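Local coordinates for esterase (uncultured bacterium FLS12, PDB 4RGY), which is a low-temperature-active alkaline esterase, probably cleaving esters with a serine nucleophile as other members of the alpha/beta-hydrolase superfamily do, at residues 67-71 against 72-76; 182-186 against 187-191. One frame throughout, in Å; residues are numbered along the deposited sequence.

Contact 1: residues 67-71 against 72-76; sequences RYVAE and MGLAV
V69 and M72 are joined through the backbone: M72 N donates to V69 O over 2.9 Å with an N-H...O angle of 162°, and the donor sits well above the carbonyl plane. The same carbonyl accepts a second hydrogen bond from a water 2.6 Å from V69 O, and that water in turn accepts from L74 N. A second water, one step closer to the bend, donates to A70 O and accepts from G73 N, so water bridges the two limbs of the turn on two levels. G73 has a positive phi, 66°, at the point where the chain swings back. Among the side chains, V69 carries the apolar part. Its CG1 reaches V76 CG2 at 3.9 Å and, meeting the leucine side chain nearly at a right angle, L74 CD2 at 4.1 Å. I23 and L258 also pack on V69, which is buried. M72 runs back along the 67-71 side: with CG beside its own backbone N (chi1 -59°), its SD comes to 3.8 Å from Y68 O, while its CB lies 3.4 Å from V69 O. M72 SD is also 3.9 Å from V69 CA, and the side chain touches L263. With an alanine in its place, the sulfur would be gone from beside V69 CA, which would probably open a gap there and leave L263 without that partner. The geometry is that of a helix-to-strand connection in an alpha/beta-hydrolase fold, with helix 65-68 turning through a water-bridged loop into strand 75-79 of the central sheet.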
loop_
_atom_site.group_PDB
_atom_site.type_symbol
_atom_site.label_atom_id
_atom_site.label_comp_id
_atom_site.label_asym_id
_atom_site.label_seq_id
_atom_site.Cartn_x
_atom_site.Cartn_y
_atom_site.Cartn_z
ATOM N N ARG A 67 -3.722 -17.643 0.355
ATOM C CA ARG A 67 -4.341 -18.790 -0.296
ATOM C C ARG A 67 -4.543 -19.953 0.674
ATOM O O ARG A 67 -5.592 -20.595 0.676
ATOM C CB ARG A 67 -3.509 -19.209 -1.507
ATOM C CG ARG A 67 -3.939 -20.527 -2.127
ATOM C CD ARG A 67 -3.395 -20.676 -3.548
ATOM N NE ARG A 67 -1.939 -20.558 -3.605
ATOM C CZ ARG A 67 -1.104 -21.558 -3.365
ATOM N NH1 ARG A 67 -1.582 -22.753 -3.041
ATOM N NH2 ARG A 67 0.204 -21.380 -3.447
ATOM N N TYR A 68 -3.563 -20.197 1.534
ATOM C CA TYR A 68 -3.650 -21.340 2.434
ATOM C C TYR A 68 -4.828 -21.246 3.403
ATOM O O TYR A 68 -5.383 -22.271 3.810
ATOM C CB TYR A 68 -2.341 -21.518 3.207
ATOM C CG TYR A 68 -1.130 -21.788 2.338
ATOM C CD1 TYR A 68 -1.241 -22.503 1.150
ATOM C CD2 TYR A 68 0.130 -21.342 2.715
ATOM C CE1 TYR A 68 -0.132 -22.755 0.364
ATOM C CE2 TYR A 68 1.244 -21.589 1.936
ATOM C CZ TYR A 68 1.106 -22.295 0.762
ATOM O OH TYR A 68 2.202 -22.548 -0.036
ATOM N N VAL A 69 -5.217 -20.035 3.781
ATOM C CA VAL A 69 -6.307 -19.881 4.745
ATOM C C VAL A 69 -7.668 -19.664 4.083
ATOM O O VAL A 69 -8.684 -19.595 4.768
ATOM C CB VAL A 69 -6.053 -18.713 5.714
ATOM C CG1 VAL A 69 -4.759 -18.941 6.482
ATOM C CG2 VAL A 69 -6.011 -17.361 4.978
ATOM N N ALA A 70 -7.684 -19.570 2.761
ATOM C CA ALA A 70 -8.859 -19.076 2.033
ATOM C C ALA A 70 -10.172 -19.818 2.313
ATOM O O ALA A 70 -11.248 -19.228 2.207
ATOM C CB ALA A 70 -8.579 -19.033 0.531
ATOM N N GLU A 71 -10.094 -21.095 2.668
ATOM C CA GLU A 71 -11.314 -21.871 2.903
ATOM C C GLU A 71 -11.567 -22.172 4.378
ATOM O O GLU A 71 -12.459 -22.954 4.716
ATOM C CB GLU A 71 -11.290 -23.178 2.103
ATOM C CG GLU A 71 -11.146 -22.983 0.604
ATOM C CD GLU A 71 -12.193 -22.047 0.037
ATOM O OE1 GLU A 71 -13.347 -22.071 0.520
ATOM O OE2 GLU A 71 -11.859 -21.280 -0.892
ATOM N N MET A 72 -10.800 -21.535 5.254
ATOM C CA MET A 72 -10.818 -21.889 6.667
ATOM C C MET A 72 -11.726 -21.016 7.529
ATOM O O MET A 72 -12.006 -21.360 8.675
ATOM C CB MET A 72 -9.397 -21.876 7.228
ATOM C CG MET A 72 -8.456 -22.826 6.513
ATOM S SD MET A 72 -6.817 -22.863 7.254
ATOM C CE MET A 72 -7.183 -23.370 8.939
ATOM N N GLY A 73 -12.180 -19.887 6.997
ATOM C CA GLY A 73 -12.954 -18.952 7.798
ATOM C C GLY A 73 -12.091 -18.351 8.898
ATOM O O GLY A 73 -12.559 -18.101 10.015
ATOM N N LEU A 74 -10.829 -18.112 8.555
ATOM C CA LEU A 74 -9.797 -17.709 9.504
ATOM C C LEU A 74 -9.201 -16.374 9.084
ATOM O O LEU A 74 -8.747 -16.228 7.952
ATOM C CB LEU A 74 -8.679 -18.757 9.532
ATOM C CG LEU A 74 -7.461 -18.509 10.424
ATOM C CD1 LEU A 74 -7.896 -18.554 11.862
ATOM C CD2 LEU A 74 -6.390 -19.547 10.142
ATOM N N ALA A 75 -9.210 -15.405 9.991
ATOM C CA ALA A 75 -8.534 -14.134 9.751
ATOM C C ALA A 75 -7.068 -14.264 10.163
ATOM O O ALA A 75 -6.727 -15.061 11.042
ATOM C CB ALA A 75 -9.209 -13.023 10.520
ATOM N N VAL A 76 -6.190 -13.498 9.518
ATOM C CA VAL A 76 -4.785 -13.507 9.892
ATOM C C VAL A 76 -4.302 -12.073 10.111
ATOM O O VAL A 76 -4.533 -11.191 9.279
ATOM C CB VAL A 76 -3.913 -14.184 8.816
ATOM C CG1 VAL A 76 -2.482 -14.316 9.307
ATOM C CG2 VAL A 76 -4.452 -15.572 8.474
HETATM O O HOH W 1 -9.916 -17.693 5.945
HETATM O O HOH W 2 -12.448 -18.323 4.540
#

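Contact 2: residues 182-186 against 187-191; sequences AALPG and SDHDL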
loop_
_atom_site.group_PDB
_atom_site.type_symbol
_atom_site.label_atom_id
_atom_site.label_comp_id
_atom_site.label_asym_id
_atom_site.label_seq_id
_atom_site.Cartn_x
_atom_site.Cartn_y
_atom_site.Cartn_z
ATOM N N ALA A 182 22.995 -11.737 32.177
ATOM C CA ALA A 182 23.261 -12.766 33.180
ATOM C C ALA A 182 22.010 -13.137 33.980
ATOM O O ALA A 182 21.947 -14.215 34.584
ATOM C CB ALA A 182 24.381 -12.322 34.104
ATOM N N ALA A 183 21.014 -12.255 33.978
ATOM C CA ALA A 183 19.769 -12.491 34.713
ATOM C C ALA A 183 18.699 -13.212 33.876
ATOM O O ALA A 183 17.607 -13.493 34.372
ATOM C CB ALA A 183 19.218 -11.182 35.255
ATOM N N LEU A 184 19.012 -13.513 32.620
ATOM C CA LEU A 184 18.031 -14.153 31.734
ATOM C C LEU A 184 17.608 -15.581 32.130
ATOM O O LEU A 184 16.419 -15.898 32.046
ATOM C CB LEU A 184 18.500 -14.119 30.281
ATOM C CG LEU A 184 18.368 -12.747 29.622
ATOM C CD1 LEU A 184 19.028 -12.758 28.260
ATOM C CD2 LEU A 184 16.899 -12.339 29.520
ATOM N N PRO A 185 18.556 -16.442 32.562
ATOM C CA PRO A 185 18.101 -17.802 32.898
ATOM C C PRO A 185 17.117 -17.803 34.066
ATOM O O PRO A 185 17.383 -17.203 35.118
ATOM C CB PRO A 185 19.400 -18.520 33.285
ATOM C CG PRO A 185 20.471 -17.767 32.564
ATOM C CD PRO A 185 20.026 -16.339 32.635
ATOM N N GLY A 186 15.976 -18.454 33.874
ATOM C CA GLY A 186 14.949 -18.485 34.898
ATOM C C GLY A 186 14.008 -17.295 34.908
ATOM O O GLY A 186 13.034 -17.287 35.668
ATOM N N SER A 187 14.287 -16.289 34.076
ATOM C CA SER A 187 13.463 -15.088 34.026
ATOM C C SER A 187 12.185 -15.327 33.231
ATOM O O SER A 187 12.002 -16.390 32.624
ATOM C CB SER A 187 14.247 -13.948 33.382
ATOM O OG SER A 187 14.351 -14.134 31.974
ATOM N N ASP A 188 11.293 -14.342 33.249
ATOM C CA ASP A 188 10.060 -14.450 32.477
ATOM C C ASP A 188 10.274 -14.353 30.962
ATOM O O ASP A 188 9.316 -14.504 30.201
ATOM C CB ASP A 188 8.984 -13.462 32.964
ATOM C CG ASP A 188 9.402 -12.011 32.844
ATOM O OD1 ASP A 188 10.435 -11.708 32.207
ATOM O OD2 ASP A 188 8.670 -11.166 33.396
ATOM N N HIS A 189 11.518 -14.105 30.545
ATOM C CA HIS A 189 11.893 -14.098 29.130
ATOM C C HIS A 189 12.264 -15.500 28.654
ATOM O O HIS A 189 12.321 -15.770 27.462
ATOM C CB HIS A 189 13.112 -13.207 28.863
ATOM C CG HIS A 189 13.004 -11.813 29.397
ATOM N ND1 HIS A 189 12.376 -10.800 28.709
ATOM C CD2 HIS A 189 13.494 -11.256 30.530
ATOM C CE1 HIS A 189 12.463 -9.681 29.408
ATOM N NE2 HIS A 189 13.146 -9.928 30.509
ATOM N N ASP A 190 12.591 -16.365 29.607
ATOM C CA ASP A 190 13.189 -17.665 29.324
ATOM C C ASP A 190 12.116 -18.717 29.098
ATOM O O ASP A 190 11.422 -19.123 30.039
ATOM C CB ASP A 190 14.067 -18.022 30.524
ATOM C CG ASP A 190 14.746 -19.371 30.408
ATOM O OD1 ASP A 190 14.604 -20.071 29.386
ATOM O OD2 ASP A 190 15.477 -19.708 31.379
ATOM N N LEU A 191 11.952 -19.137 27.843
ATOM C CA LEU A 191 10.929 -20.137 27.511
ATOM C C LEU A 191 11.102 -21.444 28.280
ATOM O O LEU A 191 10.117 -22.144 28.530
ATOM C CB LEU A 191 10.904 -20.449 26.012
ATOM C CG LEU A 191 10.614 -19.303 25.054
ATOM C CD1 LEU A 191 10.536 -19.873 23.654
ATOM C CD2 LEU A 191 9.316 -18.613 25.428
#
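L184 O and S187 form the tight centre of this local contact, where one carbonyl oxygen accepts twice from the same residue. S187 OG donates to L184 O at 2.7 Å, tilted 17° from the carbonyl plane, and S187 N donates to L184 O at 3.0 Å from well above that plane. A chi1 of 74° sets the serine OG between its own backbone N and carbonyl carbon, which puts it within bonding distance of L184 O. S187 OG also accepts from H189 N at 3.2 Å, making an ST turn, and it lies in plane at the edge of the imidazole. Two beta turns follow one another, type II from L184 to S187 and type I from S187 to D190, the second running directly into an N-cap: D190 OD1 accepts a hydrogen bond from F192 N at the start of helix 191-200. The other carboxylate oxygen reaches back, with G186 N pointing almost straight (176°) at the anti lone pair of D190 OD2 over 2.8 Å. The extended side chain, CG anti to the backbone N, lets the aspartate link the first turn to the helix start. G186 has a positive phi, and a CB there would jam against the preceding carbonyl oxygen, consistent with a glycine at this turn position. L184 CD2 meets H189 CD2 obliquely at 3.7 Å, and F178 packs edge-to-face with that imidazole. The outer side is looser: A183 and P185 are exposed, and A183 meets S187 through its backbone, A183 O lying 3.5 Å from S187 CB.

In the fold
From the N terminus, the chain first closes contact 1, which carries helix 65-68 into strand 75-79, an inner strand between 16-25 and 45-49. It then passes through strands 120-125 and 145-149 and helix 170-178 before contact 2 opens in the loop that leads to helix 191-200. The two are in series, neither nesting nor crossing, and each turns within a single continuous run of chain. The centres of contact 1 and contact 2 lie about 36 Å apart, on opposite sides of the chain's centre, and the nearest atoms of contact 1 and contact 2 are about 20 Å apart. Contact 1 ties the sheet to helix 247-260, whereas contact 2 joins helix 191-200 to helix 127-138 through L191 and Y130.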